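Local coordinates for N-acylhomoserine lactone dependent regulatory protein (Burkholderia cenocepacia, PDB 5L10) that probably regulates transcription by binding DNA in response to N-acylhomoserine lactone signals, this chain being its autoinducer-binding domain, at residues F38-Y43 with N61-W66; R46-L51 with A126-V131; V76-I81 with T103-D108. All blocks are in the same frame, centred on the assembly; numbering follows the deposited sequence.

Contact 1 (F38-Y43 with N61-W66); sequences FRYCVY and NHPREW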
loop_
_atom_site.group_PDB
_atom_site.type_symbol
_atom_site.label_atom_id
_atom_site.label_comp_id
_atom_site.label_asym_id
_atom_site.label_seq_id
_atom_site.Cartn_x
_atom_site.Cartn_y
_atom_site.Cartn_z
ATOM N N PHE A 38 -14.007 -12.332 4.465
ATOM C CA PHE A 38 -14.654 -11.062 4.787
ATOM C C PHE A 38 -15.916 -10.928 3.947
ATOM O O PHE A 38 -15.840 -10.760 2.725
ATOM C CB PHE A 38 -13.709 -9.889 4.535
ATOM C CG PHE A 38 -12.463 -9.928 5.362
ATOM C CD1 PHE A 38 -12.485 -9.533 6.688
ATOM C CD2 PHE A 38 -11.265 -10.357 4.812
ATOM C CE1 PHE A 38 -11.337 -9.566 7.454
ATOM C CE2 PHE A 38 -10.114 -10.394 5.571
ATOM C CZ PHE A 38 -10.148 -9.999 6.894
ATOM N N ARG A 39 -17.076 -10.991 4.602
ATOM C CA ARG A 39 -18.337 -10.886 3.876
ATOM C C ARG A 39 -18.495 -9.517 3.230
ATOM O O ARG A 39 -19.045 -9.401 2.128
ATOM C CB ARG A 39 -19.509 -11.165 4.814
ATOM C CG ARG A 39 -20.830 -10.668 4.274
ATOM C CD ARG A 39 -21.994 -11.383 4.887
ATOM N NE ARG A 39 -23.251 -10.878 4.353
ATOM C CZ ARG A 39 -24.405 -11.527 4.436
ATOM N NH1 ARG A 39 -24.453 -12.712 5.026
ATOM N NH2 ARG A 39 -25.506 -10.995 3.924
ATOM N N TYR A 40 -18.008 -8.472 3.891
ATOM C CA TYR A 40 -18.224 -7.101 3.454
ATOM C C TYR A 40 -16.902 -6.419 3.128
ATOM O O TYR A 40 -15.911 -6.570 3.851
ATOM C CB TYR A 40 -18.959 -6.314 4.521
ATOM C CG TYR A 40 -20.355 -6.816 4.799
ATOM C CD1 TYR A 40 -21.373 -6.635 3.874
ATOM C CD2 TYR A 40 -20.665 -7.445 6.002
ATOM C CE1 TYR A 40 -22.658 -7.077 4.129
ATOM C CE2 TYR A 40 -21.948 -7.881 6.269
ATOM C CZ TYR A 40 -22.938 -7.697 5.327
ATOM O OH TYR A 40 -24.215 -8.136 5.582
ATOM N N CYS A 41 -16.905 -5.656 2.039
ATOM C CA CYS A 41 -15.729 -4.939 1.564
ATOM C C CYS A 41 -16.155 -3.533 1.175
ATOM O O CYS A 41 -16.958 -3.360 0.254
ATOM C CB CYS A 41 -15.091 -5.662 0.376
ATOM S SG CYS A 41 -13.799 -4.722 -0.442
ATOM N N VAL A 42 -15.627 -2.534 1.875
ATOM C CA VAL A 42 -16.045 -1.148 1.715
ATOM C C VAL A 42 -14.812 -0.292 1.475
ATOM O O VAL A 42 -13.774 -0.495 2.116
ATOM C CB VAL A 42 -16.813 -0.644 2.955
ATOM C CG1 VAL A 42 -17.401 0.736 2.703
ATOM C CG2 VAL A 42 -17.894 -1.629 3.357
ATOM N N TYR A 43 -14.925 0.671 0.559
ATOM C CA TYR A 43 -13.855 1.630 0.321
ATOM C C TYR A 43 -14.405 3.043 0.424
ATOM O O TYR A 43 -15.456 3.347 -0.149
ATOM C CB TYR A 43 -13.193 1.433 -1.046
ATOM C CG TYR A 43 -11.839 2.097 -1.111
ATOM C CD1 TYR A 43 -10.724 1.486 -0.554
ATOM C CD2 TYR A 43 -11.679 3.348 -1.696
ATOM C CE1 TYR A 43 -9.482 2.091 -0.593
ATOM C CE2 TYR A 43 -10.438 3.962 -1.740
ATOM C CZ TYR A 43 -9.344 3.326 -1.187
ATOM O OH TYR A 43 -8.106 3.922 -1.222
ATOM N N ASN A 61 -19.951 -3.423 -0.859
ATOM C CA ASN A 61 -21.067 -4.355 -0.778
ATOM C C ASN A 61 -21.664 -4.418 0.623
ATOM O O ASN A 61 -22.286 -5.423 0.983
ATOM C CB ASN A 61 -20.638 -5.751 -1.241
ATOM C CG ASN A 61 -19.416 -6.270 -0.508
ATOM O OD1 ASN A 61 -19.081 -5.806 0.580
ATOM N ND2 ASN A 61 -18.742 -7.244 -1.108
ATOM N N HIS A 62 -21.476 -3.367 1.418
ATOM C CA HIS A 62 -22.052 -3.258 2.749
ATOM C C HIS A 62 -23.576 -3.175 2.665
ATOM O O HIS A 62 -24.135 -2.924 1.595
ATOM C CB HIS A 62 -21.492 -2.021 3.445
ATOM C CG HIS A 62 -21.663 -0.765 2.648
ATOM N ND1 HIS A 62 -20.828 -0.431 1.605
ATOM C CD2 HIS A 62 -22.586 0.223 2.724
ATOM C CE1 HIS A 62 -21.222 0.716 1.078
ATOM N NE2 HIS A 62 -22.287 1.133 1.740
ATOM N N PRO A 63 -24.276 -3.382 3.784
ATOM C CA PRO A 63 -25.728 -3.177 3.787
ATOM C C PRO A 63 -26.078 -1.735 3.459
ATOM O O PRO A 63 -25.476 -0.795 3.982
ATOM C CB PRO A 63 -26.136 -3.538 5.219
ATOM C CG PRO A 63 -25.062 -4.430 5.699
ATOM C CD PRO A 63 -23.809 -3.915 5.074
ATOM N N ARG A 64 -27.070 -1.573 2.585
ATOM C CA ARG A 64 -27.483 -0.233 2.184
ATOM C C ARG A 64 -28.012 0.560 3.373
ATOM O O ARG A 64 -27.761 1.765 3.486
ATOM C CB ARG A 64 -28.534 -0.324 1.080
ATOM C CG ARG A 64 -28.599 0.898 0.187
ATOM C CD ARG A 64 -29.331 0.584 -1.108
ATOM N NE ARG A 64 -29.038 -0.766 -1.588
ATOM C CZ ARG A 64 -27.967 -1.095 -2.306
ATOM N NH1 ARG A 64 -27.072 -0.171 -2.632
ATOM N NH2 ARG A 64 -27.788 -2.351 -2.695
ATOM N N GLU A 65 -28.739 -0.101 4.277
ATOM C CA GLU A 65 -29.302 0.610 5.419
ATOM C C GLU A 65 -28.213 1.107 6.365
ATOM O O GLU A 65 -28.400 2.126 7.040
ATOM C CB GLU A 65 -30.303 -0.285 6.153
ATOM C CG GLU A 65 -30.928 0.335 7.403
ATOM C CD GLU A 65 -31.901 1.469 7.113
ATOM O OE1 GLU A 65 -32.250 1.689 5.934
ATOM O OE2 GLU A 65 -32.322 2.142 8.081
ATOM N N TRP A 66 -27.065 0.426 6.415
ATOM C CA TRP A 66 -25.964 0.925 7.234
ATOM C C TRP A 66 -25.422 2.236 6.684
ATOM O O TRP A 66 -25.203 3.192 7.437
ATOM C CB TRP A 66 -24.844 -0.107 7.324
ATOM C CG TRP A 66 -23.648 0.417 8.068
ATOM C CD1 TRP A 66 -23.521 0.562 9.422
ATOM C CD2 TRP A 66 -22.412 0.871 7.501
ATOM N NE1 TRP A 66 -22.285 1.074 9.731
ATOM C CE2 TRP A 66 -21.584 1.271 8.570
ATOM C CE3 TRP A 66 -21.927 0.976 6.195
ATOM C CZ2 TRP A 66 -20.297 1.769 8.371
ATOM C CZ3 TRP A 66 -20.648 1.470 6.000
ATOM C CH2 TRP A 66 -19.848 1.859 7.082
#
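Asn61 places CG in the crowded position between its own backbone N and carbonyl carbon (chi1 54°), and Tyr40 has CG anti to its carbonyl carbon (chi1 -64°). The amide of Asn61 lies against Cys41, and the ring of Tyr40 meets Asn61, His62 and Pro63. Asn61 grips both polar groups of the Cys41 backbone. OD1 of Asn61 takes the amide N of Cys41 at 2.6 Å, with the donor in the carbonyl plane on a lone pair. The backbone N of Asn61 returns a bond to Cys41 O at 3.2 Å. Asparagine suits this place because its side-chain carbonyl stands in for a main-chain one just where strand 56-60 has ended. Tyr40 is clamped between two aliphatic groups: Pro63 CD lies over one face, 3.5 Å from Tyr40 CE1, and Arg39 CG sits over the centre of the opposite face. The carbonyl O of Asn61 meets the ring edge in plane, 3.3 Å from Tyr40 CD1. The pyrrolidine ring of Pro63 offers CH groups to the tyrosine face, and Pro63 sits at the N-cap, just before helix 64-72. Farther along the strand, Val42 CG2 rests 3.6 Å from His62 CB, the two side chains crossing at about a right angle; NE2 of His62 is hydrogen-bonded to Glu67. Arg39 and Tyr40 both face Val135 of strand 129-136, a classic beta bulge where strand 40-46 of the autoinducer-binding domain begins. The contact fastens this start to the turn into helix 64-72, with Met114 against Tyr40 and Pro63, and helix 22-35 against Cys41.

Contact 2 (R46-L51 with A126-V131); sequences RRTLPL and AGNLGV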
loop_
_atom_site.group_PDB
_atom_site.type_symbol
_atom_site.label_atom_id
_atom_site.label_comp_id
_atom_site.label_asym_id
_atom_site.label_seq_id
_atom_site.Cartn_x
_atom_site.Cartn_y
_atom_site.Cartn_z
ATOM N N ARG A 46 -12.056 10.080 1.198
ATOM C CA ARG A 46 -12.308 11.347 1.874
ATOM C C ARG A 46 -11.345 12.389 1.324
ATOM O O ARG A 46 -10.124 12.223 1.417
ATOM C CB ARG A 46 -12.157 11.215 3.389
ATOM C CG ARG A 46 -12.807 12.356 4.154
ATOM C CD ARG A 46 -12.542 12.270 5.649
ATOM N NE ARG A 46 -11.142 12.533 5.967
ATOM C CZ ARG A 46 -10.704 12.895 7.169
ATOM N NH1 ARG A 46 -9.411 13.113 7.366
ATOM N NH2 ARG A 46 -11.559 13.048 8.172
ATOM N N ARG A 47 -11.893 13.456 0.759
ATOM C CA ARG A 47 -11.116 14.440 0.022
ATOM C C ARG A 47 -10.712 15.614 0.905
ATOM O O ARG A 47 -11.420 15.987 1.846
ATOM C CB ARG A 47 -11.911 14.931 -1.184
ATOM C CG ARG A 47 -12.653 13.811 -1.888
ATOM C CD ARG A 47 -13.386 14.318 -3.109
ATOM N NE ARG A 47 -12.491 14.489 -4.248
ATOM C CZ ARG A 47 -12.490 13.704 -5.319
ATOM N NH1 ARG A 47 -13.349 12.695 -5.403
ATOM N NH2 ARG A 47 -11.637 13.933 -6.311
ATOM N N THR A 48 -9.560 16.203 0.573
ATOM C CA THR A 48 -8.980 17.260 1.391
ATOM C C THR A 48 -9.525 18.637 1.023
ATOM O O THR A 48 -9.545 19.538 1.869
ATOM C CB THR A 48 -7.449 17.226 1.261
ATOM O OG1 THR A 48 -6.845 17.874 2.388
ATOM C CG2 THR A 48 -6.981 17.908 -0.029
ATOM N N LEU A 49 -9.993 18.810 -0.211
ATOM C CA LEU A 49 -10.409 20.113 -0.720
ATOM C C LEU A 49 -11.743 20.637 -0.182
ATOM O O LEU A 49 -11.903 21.861 -0.091
ATOM C CB LEU A 49 -10.454 20.088 -2.249
ATOM C CG LEU A 49 -9.141 20.429 -2.957
ATOM C CD1 LEU A 49 -9.418 20.838 -4.393
ATOM C CD2 LEU A 49 -8.373 21.525 -2.217
ATOM N N PRO A 50 -12.729 19.790 0.153
ATOM C CA PRO A 50 -13.976 20.332 0.729
ATOM C C PRO A 50 -13.781 21.174 1.988
ATOM O O PRO A 50 -14.681 21.953 2.323
ATOM C CB PRO A 50 -14.801 19.074 1.027
ATOM C CG PRO A 50 -14.331 18.073 0.050
ATOM C CD PRO A 50 -12.878 18.361 -0.196
ATOM N N LEU A 51 -12.646 21.036 2.688
ATOM C CA LEU A 51 -12.252 21.797 3.882
ATOM C C LEU A 51 -13.393 22.190 4.820
ATOM O O LEU A 51 -13.362 21.857 6.011
ATOM C CB LEU A 51 -11.455 23.052 3.484
ATOM C CG LEU A 51 -11.784 24.018 2.332
ATOM C CD1 LEU A 51 -12.710 25.153 2.758
ATOM C CD2 LEU A 51 -10.496 24.586 1.732
ATOM N N ALA A 126 -2.487 14.132 -3.958
ATOM C CA ALA A 126 -3.253 15.337 -3.664
ATOM C C ALA A 126 -3.587 15.495 -2.185
ATOM O O ALA A 126 -4.117 16.542 -1.798
ATOM C CB ALA A 126 -4.547 15.347 -4.480
ATOM N N GLY A 127 -3.301 14.493 -1.357
ATOM C CA GLY A 127 -3.613 14.553 0.054
ATOM C C GLY A 127 -4.907 13.879 0.454
ATOM O O GLY A 127 -5.261 13.914 1.639
ATOM N N ASN A 128 -5.622 13.270 -0.486
ATOM C CA ASN A 128 -6.858 12.584 -0.148
ATOM C C ASN A 128 -6.567 11.330 0.670
ATOM O O ASN A 128 -5.488 10.739 0.586
ATOM C CB ASN A 128 -7.628 12.214 -1.415
ATOM C CG ASN A 128 -7.986 13.420 -2.250
ATOM O OD1 ASN A 128 -8.321 14.480 -1.719
ATOM N ND2 ASN A 128 -7.908 13.272 -3.566
ATOM N N LEU A 129 -7.547 10.931 1.471
ATOM C CA LEU A 129 -7.457 9.730 2.291
ATOM C C LEU A 129 -8.402 8.679 1.729
ATOM O O LEU A 129 -9.598 8.946 1.554
ATOM C CB LEU A 129 -7.797 10.032 3.751
ATOM C CG LEU A 129 -7.825 8.821 4.686
ATOM C CD1 LEU A 129 -6.473 8.105 4.707
ATOM C CD2 LEU A 129 -8.240 9.200 6.093
ATOM N N GLY A 130 -7.864 7.499 1.437
ATOM C CA GLY A 130 -8.653 6.360 1.016
ATOM C C GLY A 130 -8.533 5.247 2.046
ATOM O O GLY A 130 -7.431 4.909 2.483
ATOM N N VAL A 131 -9.682 4.704 2.437
ATOM C CA VAL A 131 -9.758 3.722 3.511
ATOM C C VAL A 131 -10.399 2.460 2.958
ATOM O O VAL A 131 -11.557 2.488 2.519
ATOM C CB VAL A 131 -10.556 4.258 4.708
ATOM C CG1 VAL A 131 -10.744 3.164 5.746
ATOM C CG2 VAL A 131 -9.848 5.458 5.307
#
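Arg46 N gives its hydrogen to Leu129 O at 2.7 Å, and Leu129 N answers with a bond to Arg46 O at 2.9 Å. These two bonds make Arg46 and Leu129 an antiparallel hydrogen-bonded pair, at the end of the pairing between strands 40-46 and 129-136. Beyond it the chains part, and a side chain takes over from the backbone. Asn128 OD1 accepts from Thr48 N at 3.1 Å, the donor lying in the plane of the amide carbonyl, and the same oxygen is 3.3 Å from Arg47 CA. A short amide suits this place: it reaches from one chain to the backbone of the other. Thr48, crossing Asn128 at about a right angle, lays its methyl CG2 3.6 Å from Ala126 O. Gly127 fits the tight bend there, because its positive phi (97°) would bring a beta carbon against the carbonyl of Ala126. Thr48 itself starts a type I turn ending at Leu51. Around this sheet end, Arg46 and Leu129 face helix 80-87 through Ile82 and Ala86, whereas Arg47 hydrogen-bonds through NH2 to Ala169 O at the end of helix 143-169 and touches Gln57 of strand 56-60.

Contact 3 (V76-I81 with T103-D108); sequences VTIDPI and TAFWHD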
loop_
_atom_site.group_PDB
_atom_site.type_symbol
_atom_site.label_atom_id
_atom_site.label_comp_id
_atom_site.label_asym_id
_atom_site.label_seq_id
_atom_site.Cartn_x
_atom_site.Cartn_y
_atom_site.Cartn_z
ATOM N N VAL A 76 -19.606 10.618 9.287
ATOM C CA VAL A 76 -18.311 10.999 8.724
ATOM C C VAL A 76 -17.611 12.003 9.628
ATOM O O VAL A 76 -16.375 12.069 9.662
ATOM C CB VAL A 76 -18.481 11.544 7.291
ATOM C CG1 VAL A 76 -19.320 12.820 7.290
ATOM C CG2 VAL A 76 -17.122 11.796 6.653
ATOM N N THR A 77 -18.380 12.783 10.391
ATOM C CA THR A 77 -17.788 13.780 11.276
ATOM C C THR A 77 -16.993 13.124 12.400
ATOM O O THR A 77 -15.948 13.640 12.815
ATOM C CB THR A 77 -18.889 14.676 11.843
ATOM O OG1 THR A 77 -19.484 15.429 10.779
ATOM C CG2 THR A 77 -18.336 15.634 12.892
ATOM N N ILE A 78 -17.456 11.975 12.887
ATOM C CA ILE A 78 -16.932 11.394 14.118
ATOM C C ILE A 78 -16.539 9.934 13.926
ATOM O O ILE A 78 -16.445 9.182 14.902
ATOM C CB ILE A 78 -17.965 11.537 15.254
ATOM C CG1 ILE A 78 -19.354 11.077 14.791
ATOM C CG2 ILE A 78 -18.030 12.976 15.732
ATOM C CD1 ILE A 78 -19.614 9.585 14.931
ATOM N N ASP A 79 -16.312 9.519 12.680
ATOM C CA ASP A 79 -16.002 8.123 12.384
ATOM C C ASP A 79 -14.751 7.679 13.138
ATOM O O ASP A 79 -13.642 8.131 12.827
ATOM C CB ASP A 79 -15.819 7.919 10.878
ATOM C CG ASP A 79 -15.822 6.448 10.473
ATOM O OD1 ASP A 79 -15.253 5.605 11.200
ATOM O OD2 ASP A 79 -16.394 6.134 9.408
ATOM N N PRO A 80 -14.891 6.780 14.115
ATOM C CA PRO A 80 -13.725 6.373 14.915
ATOM C C PRO A 80 -12.686 5.620 14.114
ATOM O O PRO A 80 -11.487 5.744 14.396
ATOM C CB PRO A 80 -14.336 5.482 16.008
ATOM C CG PRO A 80 -15.831 5.653 15.889
ATOM C CD PRO A 80 -16.104 6.037 14.481
ATOM N N ILE A 81 -13.110 4.830 13.127
ATOM C CA ILE A 81 -12.157 4.110 12.291
ATOM C C ILE A 81 -11.317 5.089 11.480
ATOM O O ILE A 81 -10.095 4.941 11.372
ATOM C CB ILE A 81 -12.890 3.112 11.380
ATOM C CG1 ILE A 81 -13.704 2.128 12.216
ATOM C CG2 ILE A 81 -11.899 2.371 10.507
ATOM C CD1 ILE A 81 -14.710 1.342 11.405
ATOM N N THR A 103 -20.583 5.511 21.124
ATOM C CA THR A 103 -21.571 4.467 21.370
ATOM C C THR A 103 -22.583 4.373 20.235
ATOM O O THR A 103 -22.937 3.270 19.802
ATOM C CB THR A 103 -22.272 4.725 22.702
ATOM O OG1 THR A 103 -21.286 4.925 23.723
ATOM C CG2 THR A 103 -23.149 3.543 23.082
ATOM N N ALA A 104 -23.045 5.519 19.726
ATOM C CA ALA A 104 -24.037 5.500 18.654
ATOM C C ALA A 104 -23.467 4.897 17.376
ATOM O O ALA A 104 -24.169 4.178 16.656
ATOM C CB ALA A 104 -24.552 6.913 18.389
ATOM N N PHE A 105 -22.196 5.173 17.080
ATOM C CA PHE A 105 -21.591 4.668 15.852
ATOM C C PHE A 105 -21.526 3.145 15.861
ATOM O O PHE A 105 -22.045 2.478 14.958
ATOM C CB PHE A 105 -20.197 5.273 15.677
ATOM C CG PHE A 105 -19.466 4.785 14.459
ATOM C CD1 PHE A 105 -19.608 5.435 13.244
ATOM C CD2 PHE A 105 -18.622 3.689 14.531
ATOM C CE1 PHE A 105 -18.927 4.997 12.122
ATOM C CE2 PHE A 105 -17.939 3.244 13.412
ATOM C CZ PHE A 105 -18.092 3.901 12.208
ATOM N N TRP A 106 -20.893 2.575 16.888
ATOM C CA TRP A 106 -20.736 1.128 16.953
ATOM C C TRP A 106 -22.073 0.414 17.131
ATOM O O TRP A 106 -22.218 -0.736 16.699
ATOM C CB TRP A 106 -19.774 0.764 18.082
ATOM C CG TRP A 106 -18.375 1.264 17.856
ATOM C CD1 TRP A 106 -17.693 2.173 18.615
ATOM C CD2 TRP A 106 -17.490 0.884 16.794
ATOM N NE1 TRP A 106 -16.438 2.377 18.092
ATOM C CE2 TRP A 106 -16.288 1.598 16.975
ATOM C CE3 TRP A 106 -17.598 0.011 15.707
ATOM C CZ2 TRP A 106 -15.203 1.466 16.109
ATOM C CZ3 TRP A 106 -16.520 -0.119 14.850
ATOM C CH2 TRP A 106 -15.337 0.603 15.056
ATOM N N HIS A 107 -23.052 1.072 17.762
ATOM C CA HIS A 107 -24.383 0.485 17.905
ATOM C C HIS A 107 -24.986 0.159 16.544
ATOM O O HIS A 107 -25.441 -0.965 16.303
ATOM C CB HIS A 107 -25.286 1.442 18.686
ATOM C CG HIS A 107 -26.743 1.100 18.627
ATOM N ND1 HIS A 107 -27.326 0.175 19.468
ATOM C CD2 HIS A 107 -27.739 1.571 17.838
ATOM C CE1 HIS A 107 -28.616 0.086 19.195
ATOM N NE2 HIS A 107 -28.892 0.922 18.210
ATOM N N ASP A 108 -24.979 1.134 15.633
ATOM C CA ASP A 108 -25.527 0.915 14.300
ATOM C C ASP A 108 -24.682 -0.076 13.503
ATOM O O ASP A 108 -25.222 -0.896 12.753
ATOM C CB ASP A 108 -25.640 2.250 13.565
ATOM C CG ASP A 108 -26.746 3.124 14.118
ATOM O OD1 ASP A 108 -27.847 2.593 14.380
ATOM O OD2 ASP A 108 -26.520 4.340 14.294
#
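Pro80 meets Phe105 tip to tip, its CD poised over the centre of the ring, 3.4 Å from the centroid and 9° off the normal, a well-formed CH-pi contact. This is the tight part. The polarised C-H next to a proline nitrogen suits an aromatic face, and Phe105, with CG anti to its backbone N (chi1 178°), reaches out from helix 103-111 to offer it. Beside the proline, Asp79 OD1 comes to 3.5 Å from Phe105 CZ, carboxylate and ring turned 52° to each other. Trp106 extends the aromatic surface: Phe105 CD2 lies over its face, Pro80 slides past it in the opposite direction, and Ile81 CG1 packs 3.6 Å from Trp106 CH2. Asp79 is the N-cap of helix 80-87. Its OD1 accepts a weak bond from Ile81 N at 3.0 Å and another weak one from Ile82 N, while Pro80, lacking an N-H, fits the first turn, where amides have no preceding carbonyl to bond. OD2 of Asp79 is hydrogen-bonded with Tyr70 and weakly with a bound glycerol, probably from the crystallisation liquor. In LuxR-type receptors a conserved aspartate commonly binds the amide of the acyl-homoserine lactone, and this site is consistent with that pocket. Tyr75 meets Phe105 edge-to-face, and Trp94 meets the ring of Trp106. Toward the surface the packing thins: Ile78, an exposed residue, approaches only with CD1, 4.4 Å from Phe105 CB.

In the fold
From the N terminus, helices 3-16 and 22-35 precede strand 40-46, where contact 1 begins; it closes at 61-66, after the chain has returned along strand 56-60, and ties the sheet to the entry of helix 64-72. Contact 2 opens at 46-51, inside that loop, and closes only at 126-131, so the two cross; Tyr43 of contact 1 packs on Gly130 and Val131, and both contacts reach neighbouring strands of one sheet. Contact 3 follows contact 1 in series and is nested within the long loop closed by contact 2. It joins helix 80-87 to helix 103-111, and Asp108 touches Trp66 of contact 1.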